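Local coordinates for protein SusD homolog (Bacteroides thetaiotaomicron VPI-5482, PDB 3IV0) that is a SusD-family protein of the outer membrane that probably binds glycans at the cell surface and helps deliver them for uptake, at residues D12-G17 against A107-V112; A24-I29 against N103-E108. All coordinates share one frame; numbering follows the deposited sequence.

Contact 1: residues D12-G17 against A107-V112; sequences DFWAQG and AEIDKV
In the helix-rich fold of this SusD-family protein, the first modelled residues, a loop leading into helix 19-39, lie against the chain where helix 93-108 runs out into a 3-10 segment, 109-111. Trp14 carries the contact and opens a type I beta turn that ends at Gly17, closed by the hydrogen bond from Gly17 N to Trp14 O. Trp14 CG stands anti to the carbonyl carbon (chi1 -56°), which lays the indole against Glu108. From the root outward, Trp14 CB lies 3.7 Å from Glu108 O. Trp14 CG and CD1 then meet Glu108 CB, which sits 3.4 Å from the centroid of the five-membered ring and 9° off its normal, a CH-pi contact squarely over the face. Trp14 NE1 is beside the same methylene and Glu108 CG; on the opposite face lies Phe13 CD2. Farther out, Trp14 CE3 touches Val112 CG2 at the ring edge, in plane, at 3.8 Å, and Trp14 CZ3 reaches Ile109 CB at 4.1 Å. An alanine in place of Trp14 would probably loosen the N-terminal loop from the helix end, since Glu108 CB would lose the ring face it packs on and Ile109 and Val112 CG2 their ring contacts. Glu108 is bent at chi2, and the extended Lys111 brings its NZ to 2.8 Å from Glu108 OE1 in a salt bridge that uses the syn lone pair. The backbone joins in as well: Val112 CA makes a CA-H...O contact to Trp14 O at 3.4 Å, with 148° at the hydrogen.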
ATOM      1  N   ASP A  12     -34.742   0.621   8.732  1.00 37.85           N
ATOM      2  CA  ASP A  12     -35.371  -0.592   8.119  1.00 36.40           C
ATOM      3  C   ASP A  12     -34.354  -1.678   7.750  1.00 33.11           C
ATOM      4  O   ASP A  12     -34.462  -2.825   8.184  1.00 31.35           O
ATOM      5  CB  ASP A  12     -36.144  -0.187   6.874  1.00 37.72           C
ATOM      6  CG  ASP A  12     -37.375  -1.031   6.661  1.00 45.73           C
ATOM      7  OD1 ASP A  12     -37.241  -2.157   6.125  1.00 56.68           O
ATOM      8  OD2 ASP A  12     -38.481  -0.563   7.029  1.00 53.87           O
ATOM      9  N   PHE A  13     -33.368  -1.317   6.936  1.00 30.42           N
ATOM     10  CA  PHE A  13     -32.318  -2.261   6.558  1.00 27.14           C
ATOM     11  C   PHE A  13     -31.639  -2.888   7.786  1.00 23.54           C
ATOM     12  O   PHE A  13     -31.291  -4.069   7.779  1.00 24.75           O
ATOM     13  CB  PHE A  13     -31.293  -1.548   5.674  1.00 28.17           C
ATOM     14  CG  PHE A  13     -30.147  -2.420   5.246  1.00 25.00           C
ATOM     15  CD1 PHE A  13     -30.244  -3.216   4.120  1.00 25.41           C
ATOM     16  CD2 PHE A  13     -28.957  -2.435   5.964  1.00 20.05           C
ATOM     17  CE1 PHE A  13     -29.172  -4.031   3.723  1.00 22.39           C
ATOM     18  CE2 PHE A  13     -27.924  -3.259   5.594  1.00 19.46           C
ATOM     19  CZ  PHE A  13     -28.006  -4.032   4.482  1.00 21.24           C
ATOM     20  N   TRP A  14     -31.432  -2.077   8.812  1.00 22.69           N
ATOM     21  CA  TRP A  14     -30.767  -2.516  10.040  1.00 23.00           C
ATOM     22  C   TRP A  14     -31.755  -3.028  11.092  1.00 23.50           C
ATOM     23  O   TRP A  14     -31.637  -4.158  11.559  1.00 22.76           O
ATOM     24  CB  TRP A  14     -29.910  -1.386  10.621  1.00 19.94           C
ATOM     25  CG  TRP A  14     -28.885  -0.854   9.629  1.00 17.61           C
ATOM     26  CD1 TRP A  14     -28.998   0.249   8.814  1.00 19.30           C
ATOM     27  CD2 TRP A  14     -27.590  -1.411   9.367  1.00 17.86           C
ATOM     28  NE1 TRP A  14     -27.848   0.389   8.045  1.00 19.95           N
ATOM     29  CE2 TRP A  14     -26.978  -0.612   8.377  1.00 17.33           C
ATOM     30  CE3 TRP A  14     -26.906  -2.520   9.859  1.00 15.69           C
ATOM     31  CZ2 TRP A  14     -25.703  -0.876   7.900  1.00 15.19           C
ATOM     32  CZ3 TRP A  14     -25.647  -2.778   9.376  1.00 16.11           C
ATOM     33  CH2 TRP A  14     -25.066  -1.966   8.403  1.00 16.30           C
ATOM     34  N   ALA A  15     -32.718  -2.180  11.474  1.00 25.23           N
ATOM     35  CA  ALA A  15     -33.672  -2.521  12.540  1.00 27.13           C
ATOM     36  C   ALA A  15     -34.501  -3.751  12.213  1.00 26.75           C
ATOM     37  O   ALA A  15     -34.892  -4.485  13.116  1.00 26.45           O
ATOM     38  CB  ALA A  15     -34.588  -1.344  12.837  1.00 25.45           C
ATOM     39  N   GLN A  16     -34.751  -3.985  10.931  1.00 27.44           N
ATOM     40  CA  GLN A  16     -35.417  -5.210  10.504  1.00 29.83           C
ATOM     41  C   GLN A  16     -34.493  -6.120   9.695  1.00 30.00           C
ATOM     42  O   GLN A  16     -34.944  -6.909   8.873  1.00 29.45           O
ATOM     43  CB  GLN A  16     -36.667  -4.856   9.700  1.00 33.01           C
ATOM     44  CG  GLN A  16     -37.551  -3.811  10.382  1.00 38.24           C
ATOM     45  CD  GLN A  16     -37.971  -4.248  11.776  1.00 43.91           C
ATOM     46  OE1 GLN A  16     -38.202  -5.436  12.017  1.00 48.90           O
ATOM     47  NE2 GLN A  16     -38.074  -3.292  12.701  1.00 47.87           N
ATOM     48  N   GLY A  17     -33.190  -6.023   9.941  1.00 27.68           N
ATOM     49  CA  GLY A  17     -32.216  -6.828   9.207  1.00 25.76           C
ATOM     50  C   GLY A  17     -31.694  -8.016   9.987  1.00 26.56           C
ATOM     51  O   GLY A  17     -32.317  -8.491  10.936  1.00 25.88           O
ATOM     52  N   ALA A 107     -22.895   3.262  13.298  1.00 14.00           N
ATOM     53  CA  ALA A 107     -24.048   3.947  13.907  1.00 16.03           C
ATOM     54  C   ALA A 107     -25.285   3.069  13.959  1.00 17.25           C
ATOM     55  O   ALA A 107     -26.186   3.322  14.812  1.00 20.12           O
ATOM     56  CB  ALA A 107     -24.347   5.205  13.115  1.00 17.26           C
ATOM     57  N   GLU A 108     -25.419   2.094  13.062  1.00 14.81           N
ATOM     58  CA  GLU A 108     -26.691   1.377  12.899  1.00 14.57           C
ATOM     59  C   GLU A 108     -26.658  -0.089  13.285  1.00 16.84           C
ATOM     60  O   GLU A 108     -27.718  -0.669  13.545  1.00 17.11           O
ATOM     61  CB  GLU A 108     -27.180   1.489  11.463  1.00 15.85           C
ATOM     62  CG  GLU A 108     -27.384   2.884  10.903  1.00 18.46           C
ATOM     63  CD  GLU A 108     -28.445   3.681  11.640  1.00 22.44           C
ATOM     64  OE1 GLU A 108     -29.304   3.060  12.289  1.00 23.90           O
ATOM     65  OE2 GLU A 108     -28.387   4.918  11.603  1.00 28.63           O
ATOM     66  N   ILE A 109     -25.503  -0.736  13.282  1.00 15.29           N
ATOM     67  CA  ILE A 109     -25.452  -2.193  13.427  1.00 14.96           C
ATOM     68  C   ILE A 109     -26.017  -2.717  14.782  1.00 15.46           C
ATOM     69  O   ILE A 109     -26.492  -3.852  14.844  1.00 16.18           O
ATOM     70  CB  ILE A 109     -24.009  -2.771  13.170  1.00 15.07           C
ATOM     71  CG1 ILE A 109     -24.093  -4.281  12.901  1.00 14.99           C
ATOM     72  CG2 ILE A 109     -23.030  -2.434  14.323  1.00 14.96           C
ATOM     73  CD1 ILE A 109     -22.787  -4.826  12.279  1.00 14.74           C
ATOM     74  N   ASP A 110     -25.959  -1.910  15.834  1.00 17.12           N
ATOM     75  CA  ASP A 110     -26.522  -2.319  17.141  1.00 17.72           C
ATOM     76  C   ASP A 110     -28.032  -2.511  17.062  1.00 19.84           C
ATOM     77  O   ASP A 110     -28.612  -3.188  17.926  1.00 20.93           O
ATOM     78  CB  ASP A 110     -26.213  -1.282  18.232  1.00 19.69           C
ATOM     79  CG  ASP A 110     -24.782  -1.320  18.700  1.00 22.82           C
ATOM     80  OD1 ASP A 110     -24.156  -2.366  18.535  1.00 23.09           O
ATOM     81  OD2 ASP A 110     -24.289  -0.299  19.254  1.00 28.63           O
ATOM     82  N   LYS A 111     -28.656  -1.954  16.036  1.00 17.99           N
ATOM     83  CA  LYS A 111     -30.100  -2.138  15.819  1.00 18.93           C
ATOM     84  C   LYS A 111     -30.506  -3.489  15.256  1.00 19.69           C
ATOM     85  O   LYS A 111     -31.681  -3.861  15.331  1.00 21.11           O
ATOM     86  CB  LYS A 111     -30.636  -1.018  14.939  1.00 17.65           C
ATOM     87  CG  LYS A 111     -30.493   0.338  15.589  1.00 19.43           C
ATOM     88  CD  LYS A 111     -30.990   1.436  14.669  1.00 23.16           C
ATOM     89  CE  LYS A 111     -30.756   2.830  15.266  1.00 26.58           C
ATOM     90  NZ  LYS A 111     -31.045   3.897  14.268  1.00 30.87           N
ATOM     91  N   VAL A 112     -29.581  -4.239  14.679  1.00 18.27           N
ATOM     92  CA  VAL A 112     -29.894  -5.543  14.093  1.00 18.33           C
ATOM     93  C   VAL A 112     -30.345  -6.528  15.183  1.00 19.97           C
ATOM     94  O   VAL A 112     -29.611  -6.839  16.131  1.00 20.48           O
ATOM     95  CB  VAL A 112     -28.688  -6.132  13.362  1.00 18.42           C
ATOM     96  CG1 VAL A 112     -29.052  -7.495  12.812  1.00 20.08           C
ATOM     97  CG2 VAL A 112     -28.260  -5.200  12.235  1.00 18.79           C
TER

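Contact 2: residues A24-I29 against N103-E108; sequences AFLLSI and NILLAE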
ATOM      1  N   ALA A  24     -23.211  -8.136   4.174  1.00 13.14           N
ATOM      2  CA  ALA A  24     -23.220  -7.585   2.826  1.00 13.62           C
ATOM      3  C   ALA A  24     -22.897  -6.107   2.836  1.00 13.29           C
ATOM      4  O   ALA A  24     -22.152  -5.619   1.957  1.00 13.41           O
ATOM      5  CB  ALA A  24     -24.578  -7.879   2.105  1.00 15.35           C
ATOM      6  N   PHE A  25     -23.429  -5.380   3.803  1.00 12.83           N
ATOM      7  CA  PHE A  25     -23.133  -3.973   3.908  1.00 12.64           C
ATOM      8  C   PHE A  25     -21.639  -3.765   4.203  1.00 11.40           C
ATOM      9  O   PHE A  25     -21.003  -2.938   3.567  1.00 12.18           O
ATOM     10  CB  PHE A  25     -24.017  -3.310   4.951  1.00 13.27           C
ATOM     11  CG  PHE A  25     -23.968  -1.818   4.912  1.00 12.84           C
ATOM     12  CD1 PHE A  25     -22.980  -1.143   5.579  1.00 13.95           C
ATOM     13  CD2 PHE A  25     -24.868  -1.088   4.157  1.00 18.36           C
ATOM     14  CE1 PHE A  25     -22.917   0.211   5.538  1.00 14.64           C
ATOM     15  CE2 PHE A  25     -24.809   0.292   4.126  1.00 17.21           C
ATOM     16  CZ  PHE A  25     -23.808   0.941   4.806  1.00 16.84           C
ATOM     17  N   LEU A  26     -21.093  -4.521   5.145  1.00 11.96           N
ATOM     18  CA  LEU A  26     -19.648  -4.476   5.413  1.00 10.81           C
ATOM     19  C   LEU A  26     -18.856  -4.770   4.147  1.00 12.25           C
ATOM     20  O   LEU A  26     -17.896  -4.055   3.818  1.00 11.49           O
ATOM     21  CB  LEU A  26     -19.318  -5.419   6.539  1.00 11.57           C
ATOM     22  CG  LEU A  26     -17.821  -5.605   6.822  1.00 12.13           C
ATOM     23  CD1 LEU A  26     -17.221  -4.264   7.273  1.00 13.76           C
ATOM     24  CD2 LEU A  26     -17.597  -6.708   7.852  1.00 14.40           C
ATOM     25  N   LEU A  27     -19.253  -5.769   3.377  1.00 12.05           N
ATOM     26  CA  LEU A  27     -18.499  -6.086   2.213  1.00 11.47           C
ATOM     27  C   LEU A  27     -18.554  -4.967   1.160  1.00 11.89           C
ATOM     28  O   LEU A  27     -17.638  -4.850   0.372  1.00 12.10           O
ATOM     29  CB  LEU A  27     -18.924  -7.440   1.631  1.00 12.90           C
ATOM     30  CG  LEU A  27     -18.409  -8.644   2.410  1.00 17.78           C
ATOM     31  CD1 LEU A  27     -19.144  -9.882   1.900  1.00 24.97           C
ATOM     32  CD2 LEU A  27     -16.922  -8.837   2.239  1.00 25.94           C
ATOM     33  N   SER A  28     -19.602  -4.142   1.156  1.00 12.33           N
ATOM     34  CA  SER A  28     -19.680  -3.023   0.242  1.00 10.99           C
ATOM     35  C   SER A  28     -18.622  -1.960   0.609  1.00 11.95           C
ATOM     36  O   SER A  28     -18.238  -1.183  -0.246  1.00 13.29           O
ATOM     37  CB  SER A  28     -21.094  -2.410   0.235  1.00 13.75           C
ATOM     38  OG  SER A  28     -21.343  -1.575   1.348  1.00 17.05           O
ATOM     39  N   ILE A  29     -18.183  -1.935   1.874  1.00 12.70           N
ATOM     40  CA  ILE A  29     -17.109  -1.011   2.306  1.00 11.38           C
ATOM     41  C   ILE A  29     -15.812  -1.489   1.678  1.00 11.40           C
ATOM     42  O   ILE A  29     -15.092  -0.690   1.070  1.00 10.99           O
ATOM     43  CB  ILE A  29     -17.030  -0.918   3.838  1.00 10.12           C
ATOM     44  CG1 ILE A  29     -18.326  -0.338   4.448  1.00 11.97           C
ATOM     45  CG2 ILE A  29     -15.767  -0.093   4.257  1.00 11.41           C
ATOM     46  CD1 ILE A  29     -18.462  -0.535   5.966  1.00 13.61           C
ATOM     47  N   ASN A 103     -19.034   4.638   8.722  1.00 11.69           N
ATOM     48  CA  ASN A 103     -19.721   5.451   9.725  1.00 12.38           C
ATOM     49  C   ASN A 103     -21.156   4.977   9.931  1.00 12.80           C
ATOM     50  O   ASN A 103     -21.637   4.891  11.076  1.00 12.01           O
ATOM     51  CB  ASN A 103     -19.686   6.930   9.334  1.00 13.06           C
ATOM     52  CG  ASN A 103     -18.280   7.545   9.395  1.00 11.28           C
ATOM     53  OD1 ASN A 103     -17.386   7.018  10.048  1.00 13.42           O
ATOM     54  ND2 ASN A 103     -18.112   8.679   8.755  1.00 12.95           N
ATOM     55  N   ILE A 104     -21.846   4.678   8.836  1.00 12.03           N
ATOM     56  CA  ILE A 104     -23.209   4.171   8.907  1.00 12.10           C
ATOM     57  C   ILE A 104     -23.270   2.849   9.627  1.00 13.31           C
ATOM     58  O   ILE A 104     -24.075   2.666  10.534  1.00 13.76           O
ATOM     59  CB  ILE A 104     -23.848   4.083   7.518  1.00 13.64           C
ATOM     60  CG1 ILE A 104     -24.100   5.485   6.959  1.00 14.00           C
ATOM     61  CG2 ILE A 104     -25.152   3.236   7.567  1.00 15.55           C
ATOM     62  CD1 ILE A 104     -24.340   5.557   5.498  1.00 17.03           C
ATOM     63  N   LEU A 105     -22.452   1.889   9.235  1.00 12.26           N
ATOM     64  CA  LEU A 105     -22.473   0.590   9.912  1.00 12.79           C
ATOM     65  C   LEU A 105     -22.249   0.775  11.407  1.00 13.06           C
ATOM     66  O   LEU A 105     -22.936   0.163  12.247  1.00 13.88           O
ATOM     67  CB  LEU A 105     -21.424  -0.363   9.299  1.00 11.51           C
ATOM     68  CG  LEU A 105     -21.367  -1.770   9.912  1.00 12.14           C
ATOM     69  CD1 LEU A 105     -20.862  -2.833   8.928  1.00 13.32           C
ATOM     70  CD2 LEU A 105     -20.487  -1.829  11.138  1.00 14.04           C
ATOM     71  N   LEU A 106     -21.289   1.599  11.782  1.00 11.79           N
ATOM     72  CA  LEU A 106     -20.974   1.744  13.197  1.00 13.37           C
ATOM     73  C   LEU A 106     -22.168   2.374  13.953  1.00 14.66           C
ATOM     74  O   LEU A 106     -22.414   2.032  15.115  1.00 17.00           O
ATOM     75  CB  LEU A 106     -19.678   2.543  13.394  1.00 13.00           C
ATOM     76  CG  LEU A 106     -18.438   1.784  12.921  1.00 11.26           C
ATOM     77  CD1 LEU A 106     -17.269   2.762  12.753  1.00 13.25           C
ATOM     78  CD2 LEU A 106     -18.111   0.656  13.901  1.00 14.15           C
ATOM     79  N   ALA A 107     -22.895   3.262  13.298  1.00 14.00           N
ATOM     80  CA  ALA A 107     -24.048   3.947  13.907  1.00 16.03           C
ATOM     81  C   ALA A 107     -25.285   3.069  13.959  1.00 17.25           C
ATOM     82  O   ALA A 107     -26.186   3.322  14.812  1.00 20.12           O
ATOM     83  CB  ALA A 107     -24.347   5.205  13.115  1.00 17.26           C
ATOM     84  N   GLU A 108     -25.419   2.094  13.062  1.00 14.81           N
ATOM     85  CA  GLU A 108     -26.691   1.377  12.899  1.00 14.57           C
ATOM     86  C   GLU A 108     -26.658  -0.089  13.285  1.00 16.84           C
ATOM     87  O   GLU A 108     -27.718  -0.669  13.545  1.00 17.11           O
ATOM     88  CB  GLU A 108     -27.180   1.489  11.463  1.00 15.85           C
ATOM     89  CG  GLU A 108     -27.384   2.884  10.903  1.00 18.46           C
ATOM     90  CD  GLU A 108     -28.445   3.681  11.640  1.00 22.44           C
ATOM     91  OE1 GLU A 108     -29.304   3.060  12.289  1.00 23.90           O
ATOM     92  OE2 GLU A 108     -28.387   4.918  11.603  1.00 28.63           O
TER
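Segments 24-29 of helix 19-39 and 103-108 of helix 93-108 run nearly antiparallel, their N-to-C directions 154° apart. Their axes come within 10.5 Å, and Leu26 CA and Leu105 CA, 7.3 Å apart, are the nearest backbone pair. This is antiparallel helix-helix packing in the helical part of the SusD fold, consistent with the family's place in the TPR clan. Apolar side chains bridge the two segments. Phe25 comes from the first helix with CG anti to the backbone N (chi1 -168°), and its ring reaches across to two consecutive residues of the second. At the tip, Phe25 CZ meets the branch methyl Ile104 CG2 at 3.8 Å, the two side chains crossing at about a right angle. Along the flank of the same ring, Phe25 CD1 and CE1 both pass Leu105 CB, CE1 at 4.1 Å, as Phe25 and Leu105 slide by each other in opposite directions. Leu105 CG is also anti to its backbone N (chi1 -179°), which sets the methyl Leu105 CD1 3.8 Å from Leu26 CB. Ile29, one turn on from Phe25, adds a looser touch, Ile29 CD1 to Leu105 CD1 at 4.5 Å. The contact itself is apolar and buried. Behind it, Ser28 OG donates to Phe25 O at 2.6 Å, on a lone pair in the carbonyl plane, so the hydroxyl is satisfied by its own helix. Helix 117-142 packs on both segments: Leu26 rests on Phe123 and Glu126, Ile29 touches Met130, and Asn103 OD1 accepts a hydrogen bond from Arg131.

In the fold
From the N terminus, the chain passes through the loop of contact 1, turns into helix 19-39 and lays down the first half of contact 2; much later it comes back along helix 93-108, meeting 24-29 first and then, at the helix end, 12-17. Contact 2 is thus nested inside contact 1, a 73-residue loop within an 89-residue one, much of both helical. The two contacts share Ala107 and Glu108, and their centres are about 10 Å apart. Trp14 joins them: its ring packs edge-to-face with Phe25 and also touches Ile104 and Leu105. Together they tie the N-terminal loop and helix 19-39 to helix 93-108.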